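Local coordinates for group B streptococcal R4 surface protein (Streptococcus agalactiae, PDB 6S5X) that is linked to the bacterial cell wall and implicated in infection, this chain being its most N-terminal Rib domain, an immunoglobulin-like module, at residues Asp16-Val21 with Thr76-Pro82; Asp36-Gly40 with Val63-Asp67. All coordinates share one frame; numbering follows the deposited sequence.

Overall arrangement
The Rib domain illustrates how a small all-β module can build contacts far apart on one shared sheet. Strand order across the sheet is 17-20, 70-80, 55-64, 42-45, and all four segments belong to the Rib domain. Interaction 1 pairs the first strand with the last, 16-21 with 76-82, in parallel. Interaction 2 joins the loop 36-40, which leads into strand 42-45, to the end of strand 55-64, and both of its segments fall between those of interaction 1 in the chain. Their centres lie about 27 Å apart, on opposite sides of the chain's centre, with nearest atoms about 12 Å apart. Strands 55-64 and 70-80, neighbours in the sheet, connect them.

Interaction 1: Asp16-Val21 with Thr76-Pro82; sequences DQQVNV and TVKVVDP
V19 packs its CG2 between V77 and V79 of the adjacent parallel strand, 4.0 Å from V77 CG1 and equally near V79 CG2. Its chi1 of -56° sets CG1 anti to the carbonyl carbon and leaves CG2 between the backbone N and the carbonyl carbon, facing the valines. Past the strand's end, V21 CG2 lies 3.8 Å from V79 CG1, the side chains crossing at about a right angle. Between the two backbones, the amides of K78 and V80 donate to the carbonyls of Q17 and V19, while V19 N reaches K78 O at 2.8 Å, with a C=O...N angle of 172°.

The other face is more exposed, with Q18, K78 and N20 around V80. Q18 and K78 run side by side as extended chains, and Q18 CD lies 3.9 Å from V80 CG1. N20 OD1 comes closer, 3.3 Å from V80 CG2. At the open D16 end, the bonds T76 N to D16 OD1 and Q17 N to T76 O are weak, and a water bridges D16 OD1 and T76 OG1. Parallel pairing of first and last strands thus forms one sheet edge of this immunoglobulin-like domain: 17-20 borders only 70-80, which bonds antiparallel to strand 55-64 through V77 with K57.

Interaction 2: Asp36-Gly40 with Val63-Asp67; sequences DLPKG and VTYPD
P38 meets Y65 at the rim of the aromatic ring: P38 CD lies near the ring plane, 3.7 Å from Y65 CD1, with P38 CG a little farther from the same carbon. This apolar contact is thus edge-on. L37 CD2 comes to the same edge, farther off near the hydroxyl end, while its other methyl, CD1, meets V63 CG1 tip to tip at 3.9 Å. L37 CG stands anti to its carbonyl carbon (chi1 -53°), and chi2 of 180° puts CD1 anti to CA, extending it to V63. P66 adds a more exposed apolar touch, its CD 4.2 Å from P38 CB.

Where the chain turns at G40, contact passes to the backbone. P66 CG sits 3.4 Å from K39 O, and G40 has a positive phi (88°), where a side chain would press on the K39 carbonyl as well as on P66.

Polar linkage across the segments is indirect, with no direct hydrogen bond. One water donates both to G40 O, at 2.8 Å, and to T64 O, at 2.9 Å. The Y65 hydroxyl is held by D71, which ties the ring to the sodium site, the ion being about 5 Å from the Y65 side chain.

This is loop-to-strand-end packing beside a metal site: 36-40 lies against the end of strand 55-64, just before strand 42-45, while V63 pairs through its backbone with D71 of strand 70-80 and T64 with T42.

Interaction 1: Asp16-Val21 with Thr76-Pro82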
# COMPACT_ATOMS: atom_id res chain seq x y z
N ASP A 16 -0.28 2.50 -8.63
CA ASP A 16 0.28 3.84 -8.64
C ASP A 16 -0.85 4.84 -8.40
O ASP A 16 -2.00 4.63 -8.81
CB ASP A 16 1.00 4.09 -9.97
CG ASP A 16 2.24 3.19 -10.14
OD1 ASP A 16 2.60 2.48 -9.15
OD2 ASP A 16 2.84 3.17 -11.24
N GLN A 17 -0.54 5.90 -7.70
CA GLN A 17 -1.49 6.99 -7.54
C GLN A 17 -0.76 8.30 -7.79
O GLN A 17 0.47 8.37 -7.74
CB GLN A 17 -2.21 6.94 -6.16
CG GLN A 17 -1.37 7.04 -4.91
CD GLN A 17 -2.26 7.21 -3.64
OE1 GLN A 17 -3.08 8.13 -3.55
NE2 GLN A 17 -2.09 6.32 -2.69
N GLN A 18 -1.56 9.30 -8.16
CA GLN A 18 -1.07 10.63 -8.46
C GLN A 18 -1.72 11.59 -7.48
O GLN A 18 -2.93 11.50 -7.24
CB GLN A 18 -1.38 11.02 -9.89
CG GLN A 18 -0.87 12.40 -10.24
CD GLN A 18 -1.21 12.79 -11.64
OE1 GLN A 18 -0.76 12.17 -12.59
NE2 GLN A 18 -2.02 13.84 -11.79
N VAL A 19 -0.91 12.48 -6.91
CA VAL A 19 -1.41 13.49 -5.99
C VAL A 19 -0.73 14.82 -6.31
O VAL A 19 0.30 14.87 -6.97
CB VAL A 19 -1.21 13.14 -4.50
CG1 VAL A 19 -1.86 11.78 -4.16
CG2 VAL A 19 0.27 13.14 -4.12
N ASN A 20 -1.33 15.89 -5.80
CA ASN A 20 -0.74 17.22 -5.93
C ASN A 20 0.23 17.47 -4.79
O ASN A 20 0.16 16.87 -3.71
CB ASN A 20 -1.83 18.28 -5.94
CG ASN A 20 -2.74 18.16 -7.14
OD1 ASN A 20 -2.31 17.81 -8.22
ND2 ASN A 20 -4.03 18.37 -6.91
N VAL A 21 1.17 18.38 -5.05
CA VAL A 21 2.10 18.81 -4.01
C VAL A 21 1.33 19.15 -2.74
O VAL A 21 0.31 19.84 -2.79
CB VAL A 21 2.92 20.02 -4.46
CG1 VAL A 21 3.68 20.61 -3.29
CG2 VAL A 21 3.92 19.61 -5.56
N THR A 76 4.58 3.45 -6.49
CA THR A 76 5.04 4.79 -6.81
C THR A 76 3.91 5.77 -6.52
O THR A 76 2.77 5.54 -6.94
CB THR A 76 5.42 4.91 -8.29
OG1 THR A 76 6.47 4.00 -8.60
CG2 THR A 76 5.88 6.33 -8.57
N VAL A 77 4.21 6.85 -5.81
CA VAL A 77 3.28 7.95 -5.68
C VAL A 77 3.80 9.10 -6.53
O VAL A 77 4.87 9.65 -6.23
CB VAL A 77 3.11 8.39 -4.22
CG1 VAL A 77 2.20 9.58 -4.15
CG2 VAL A 77 2.50 7.25 -3.41
N LYS A 78 3.06 9.45 -7.58
CA LYS A 78 3.48 10.54 -8.46
C LYS A 78 2.92 11.85 -7.91
O LYS A 78 1.71 11.97 -7.69
CB LYS A 78 3.01 10.31 -9.89
CG LYS A 78 3.47 11.40 -10.88
CD LYS A 78 2.95 11.18 -12.30
CE LYS A 78 3.42 12.28 -13.24
NZ LYS A 78 2.85 12.16 -14.61
N VAL A 79 3.80 12.80 -7.62
CA VAL A 79 3.41 14.11 -7.09
C VAL A 79 3.58 15.12 -8.20
O VAL A 79 4.64 15.20 -8.82
CB VAL A 79 4.25 14.51 -5.86
CG1 VAL A 79 3.73 15.83 -5.30
CG2 VAL A 79 4.19 13.39 -4.82
N VAL A 80 2.53 15.87 -8.47
CA VAL A 80 2.56 16.87 -9.53
C VAL A 80 2.29 18.25 -8.93
O VAL A 80 1.52 18.40 -7.98
CB VAL A 80 1.54 16.57 -10.65
CG1 VAL A 80 1.79 15.19 -11.25
CG2 VAL A 80 0.13 16.65 -10.12
N ASP A 81 2.90 19.27 -9.55
CA ASP A 81 2.58 20.66 -9.23
C ASP A 81 1.38 21.09 -10.07
O ASP A 81 1.48 21.11 -11.30
CB ASP A 81 3.80 21.53 -9.55
CG ASP A 81 3.53 23.00 -9.42
OD1 ASP A 81 2.36 23.38 -9.20
OD2 ASP A 81 4.50 23.78 -9.53
N PRO A 82 0.24 21.47 -9.45
CA PRO A 82 -0.95 21.87 -10.23
C PRO A 82 -1.01 23.32 -10.73
O PRO A 82 -0.02 23.86 -11.25
CB PRO A 82 -2.07 21.60 -9.24
CG PRO A 82 -1.45 21.98 -7.87
CD PRO A 82 0.03 21.62 -7.99
O HOH W 1 5.38 1.31 -9.09

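Interaction 2: Asp36-Gly40 with Val63-Asp67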
# COMPACT_ATOMS: atom_id res chain seq x y z
N ASP A 36 -10.57 -7.95 -2.09
CA ASP A 36 -10.26 -9.37 -2.18
C ASP A 36 -9.38 -9.84 -1.05
O ASP A 36 -9.16 -11.05 -0.94
CB ASP A 36 -9.54 -9.70 -3.49
CG ASP A 36 -10.40 -9.48 -4.73
OD1 ASP A 36 -11.63 -9.68 -4.67
OD2 ASP A 36 -9.81 -9.12 -5.77
N LEU A 37 -8.91 -8.94 -0.20
CA LEU A 37 -8.12 -9.36 0.94
C LEU A 37 -9.04 -9.67 2.12
O LEU A 37 -10.20 -9.25 2.14
CB LEU A 37 -7.12 -8.27 1.31
CG LEU A 37 -6.24 -7.77 0.18
CD1 LEU A 37 -5.31 -6.68 0.71
CD2 LEU A 37 -5.46 -8.93 -0.44
N PRO A 38 -8.59 -10.45 3.11
CA PRO A 38 -9.47 -10.76 4.24
C PRO A 38 -10.05 -9.54 4.92
O PRO A 38 -9.38 -8.51 5.07
CB PRO A 38 -8.56 -11.54 5.18
CG PRO A 38 -7.56 -12.20 4.23
CD PRO A 38 -7.29 -11.12 3.23
N LYS A 39 -11.32 -9.65 5.33
CA LYS A 39 -11.90 -8.65 6.22
C LYS A 39 -10.94 -8.42 7.38
O LYS A 39 -10.36 -9.37 7.92
CB LYS A 39 -13.26 -9.13 6.73
CG LYS A 39 -14.24 -8.03 7.10
CD LYS A 39 -15.62 -8.63 7.33
CE LYS A 39 -16.36 -7.98 8.49
NZ LYS A 39 -17.07 -6.73 8.11
N GLY A 40 -10.76 -7.17 7.74
CA GLY A 40 -9.88 -6.81 8.84
C GLY A 40 -8.42 -6.59 8.49
O GLY A 40 -7.64 -6.15 9.35
N VAL A 63 0.90 -4.61 4.22
CA VAL A 63 -0.42 -5.22 4.30
C VAL A 63 -0.37 -6.22 5.45
O VAL A 63 0.40 -7.18 5.40
CB VAL A 63 -0.79 -5.93 2.98
CG1 VAL A 63 -2.18 -6.56 3.06
CG2 VAL A 63 -0.67 -4.99 1.82
N THR A 64 -1.14 -5.97 6.50
CA THR A 64 -1.10 -6.79 7.70
C THR A 64 -2.42 -7.54 7.83
O THR A 64 -3.48 -6.93 7.98
CB THR A 64 -0.84 -5.96 8.96
OG1 THR A 64 0.40 -5.24 8.80
CG2 THR A 64 -0.71 -6.91 10.17
N TYR A 65 -2.35 -8.85 7.78
CA TYR A 65 -3.53 -9.69 7.85
C TYR A 65 -3.93 -9.94 9.31
O TYR A 65 -3.12 -9.78 10.23
CB TYR A 65 -3.27 -11.02 7.13
CG TYR A 65 -2.93 -10.82 5.67
CD1 TYR A 65 -3.92 -10.50 4.75
CD2 TYR A 65 -1.62 -10.90 5.22
CE1 TYR A 65 -3.60 -10.28 3.41
CE2 TYR A 65 -1.30 -10.70 3.91
CZ TYR A 65 -2.29 -10.38 2.99
OH TYR A 65 -1.94 -10.17 1.67
N PRO A 66 -5.17 -10.38 9.54
CA PRO A 66 -5.65 -10.57 10.92
C PRO A 66 -4.88 -11.60 11.71
O PRO A 66 -4.88 -11.53 12.95
CB PRO A 66 -7.12 -11.02 10.73
CG PRO A 66 -7.53 -10.40 9.44
CD PRO A 66 -6.27 -10.48 8.56
N ASP A 67 -4.23 -12.55 11.06
CA ASP A 67 -3.42 -13.53 11.78
C ASP A 67 -2.00 -13.06 12.05
O ASP A 67 -1.21 -13.81 12.65
CB ASP A 67 -3.40 -14.87 11.03
CG ASP A 67 -2.68 -14.84 9.70
OD1 ASP A 67 -2.11 -13.79 9.33
OD2 ASP A 67 -2.69 -15.89 9.01
O HOH W 2 -5.24 -7.14 10.32